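Local coordinates for protein peroxiredoxin (Clostridioides difficile, PDB 6TSB) that hydrolyses chitin through its C-terminal glycoside hydrolase family 18 domain and probably reduces peroxides through a separate peroxiredoxin domain, at residues D309-I314 and E358-I363. Numbering follows the deposited sequence.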
loop_
_atom_site.group_PDB
_atom_site.type_symbol
_atom_site.label_atom_id
_atom_site.label_comp_id
_atom_site.label_asym_id
_atom_site.label_seq_id
_atom_site.Cartn_x
_atom_site.Cartn_y
_atom_site.Cartn_z
ATOM N N ASP A 309 -13.754 0.753 1.564
ATOM C CA ASP A 309 -13.006 1.895 2.146
ATOM C C ASP A 309 -12.040 1.378 3.242
ATOM O O ASP A 309 -12.445 0.563 4.132
ATOM C CB ASP A 309 -13.984 2.953 2.675
ATOM C CG ASP A 309 -14.638 3.792 1.579
ATOM O OD1 ASP A 309 -15.426 3.230 0.766
ATOM O OD2 ASP A 309 -14.325 5.000 1.520
ATOM N N ASP A 310 -10.789 1.835 3.196
ATOM C CA ASP A 310 -9.749 1.517 4.216
ATOM C C ASP A 310 -9.376 2.834 4.889
ATOM O O ASP A 310 -10.155 3.801 4.744
ATOM C CB ASP A 310 -8.561 0.778 3.596
ATOM C CG ASP A 310 -7.732 1.622 2.642
ATOM O OD1 ASP A 310 -8.133 2.789 2.361
ATOM O OD2 ASP A 310 -6.688 1.106 2.179
ATOM N N ALA A 311 -8.244 2.877 5.577
ATOM C CA ALA A 311 -7.865 4.007 6.455
ATOM C C ALA A 311 -7.550 5.269 5.624
ATOM O O ALA A 311 -7.781 6.422 6.112
ATOM C CB ALA A 311 -6.688 3.586 7.280
ATOM N N LEU A 312 -6.977 5.053 4.438
ATOM C CA LEU A 312 -6.544 6.120 3.505
ATOM C C LEU A 312 -7.786 6.763 2.860
ATOM O O LEU A 312 -7.928 7.994 2.980
ATOM C CB LEU A 312 -5.609 5.545 2.437
ATOM C CG LEU A 312 -5.194 6.547 1.361
ATOM C CD1 LEU A 312 -4.402 7.698 1.990
ATOM C CD2 LEU A 312 -4.427 5.874 0.216
ATOM N N SER A 313 -8.646 5.990 2.185
ATOM C CA SER A 313 -9.885 6.543 1.568
ATOM C C SER A 313 -10.817 7.132 2.652
ATOM O O SER A 313 -11.508 8.106 2.319
ATOM C CB SER A 313 -10.561 5.561 0.644
ATOM O OG SER A 313 -11.217 4.546 1.379
ATOM N N ILE A 314 -10.750 6.714 3.924
ATOM C CA ILE A 314 -11.530 7.380 5.025
ATOM C C ILE A 314 -10.867 8.691 5.442
ATOM O O ILE A 314 -11.599 9.665 5.805
ATOM C CB ILE A 314 -11.705 6.475 6.259
ATOM C CG1 ILE A 314 -12.574 5.258 5.938
ATOM C CG2 ILE A 314 -12.241 7.260 7.452
ATOM C CD1 ILE A 314 -12.527 4.192 6.992
ATOM N N GLU A 358 -0.122 11.230 10.397
ATOM C CA GLU A 358 1.114 10.621 10.982
ATOM C C GLU A 358 1.044 9.087 10.913
ATOM O O GLU A 358 2.017 8.479 10.439
ATOM C CB GLU A 358 1.331 11.057 12.431
ATOM C CG GLU A 358 2.489 12.023 12.591
ATOM C CD GLU A 358 2.500 12.806 13.894
ATOM O OE1 GLU A 358 1.720 12.456 14.816
ATOM O OE2 GLU A 358 3.283 13.773 13.983
ATOM N N GLU A 359 -0.069 8.494 11.353
ATOM C CA GLU A 359 -0.340 7.027 11.277
ATOM C C GLU A 359 -0.118 6.497 9.850
ATOM O O GLU A 359 0.565 5.466 9.691
ATOM C CB GLU A 359 -1.774 6.754 11.713
ATOM C CG GLU A 359 -1.925 5.525 12.583
ATOM C CD GLU A 359 -3.091 5.642 13.549
ATOM O OE1 GLU A 359 -3.059 6.541 14.418
ATOM O OE2 GLU A 359 -4.038 4.859 13.405
ATOM N N LEU A 360 -0.678 7.167 8.839
ATOM C CA LEU A 360 -0.736 6.658 7.441
ATOM C C LEU A 360 0.582 6.956 6.699
ATOM O O LEU A 360 0.808 6.315 5.632
ATOM C CB LEU A 360 -1.929 7.286 6.702
ATOM C CG LEU A 360 -3.339 7.075 7.281
ATOM C CD1 LEU A 360 -4.372 7.813 6.445
ATOM C CD2 LEU A 360 -3.735 5.612 7.376
ATOM N N GLU A 361 1.395 7.902 7.198
ATOM C CA GLU A 361 2.772 8.192 6.683
ATOM C C GLU A 361 3.638 6.946 6.899
ATOM O O GLU A 361 4.564 6.736 6.097
ATOM C CB GLU A 361 3.428 9.412 7.355
ATOM C CG GLU A 361 3.088 10.785 6.754
ATOM C CD GLU A 361 3.514 11.071 5.314
ATOM O OE1 GLU A 361 4.270 10.260 4.729
ATOM O OE2 GLU A 361 3.095 12.119 4.778
ATOM N N GLY A 362 3.315 6.151 7.929
ATOM C CA GLY A 362 4.010 4.908 8.306
ATOM C C GLY A 362 3.314 3.658 7.798
ATOM O O GLY A 362 3.454 2.620 8.456
ATOM N N ILE A 363 2.593 3.733 6.679
ATOM C CA ILE A 363 1.810 2.590 6.102
ATOM C C ILE A 363 1.796 2.669 4.562
ATOM O O ILE A 363 1.988 1.621 3.894
ATOM C CB ILE A 363 0.367 2.561 6.655
ATOM C CG1 ILE A 363 0.317 2.402 8.181
ATOM C CG2 ILE A 363 -0.433 1.475 5.943
ATOM C CD1 ILE A 363 -1.059 2.576 8.790
#
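Leu360 carries the contact, its forked end lying against Ala311 and the backbone at Leu312, in the first turn of helix 311-323. Its CB and CG have no atom of 309-314 within 4.5 Å, so the touching is left to the two methyls. CG stands anti to the carbonyl carbon, beside the backbone N (chi1 -58°), which sets the direction of the fork. CD1 extends the zigzag beyond CG (chi2 178°) and lies 3.7 Å from Ala311 O and 4.0 Å from Leu312 CA; the Leu312 CD1 methyl is more distant, 4.5 Å from Leu360 CD1. The other branch, Leu360 CD2, meets Ala311 CB at 3.6 Å. This interface is small and mostly apolar, burying 121 Å² in total; Phe367 of the second subunit packs on both leucines.

A capping box defines the helix start that receives Leu360. Asp310 OD1 accepts from Ser313 N at 3.2 Å in a nearly straight bond (167°), and Leu312 N adds a weak one. In return Asp310 N donates to Ser313 OG, 3.3 Å away. Asp310 OD2 is hydrogen-bonded to Tyr287 OH, tying the cap to strand 286-290.

The contact, centred about 28 Å from the chain's centre, thus joins the end of helix 353-361 to the beginning of helix 311-323. Pro296 of the small antiparallel sheet 286-290, 295-300 and 303-307 packs against Asp310 and Ser313, while Thr345 of helix 341-351 touches Ala311.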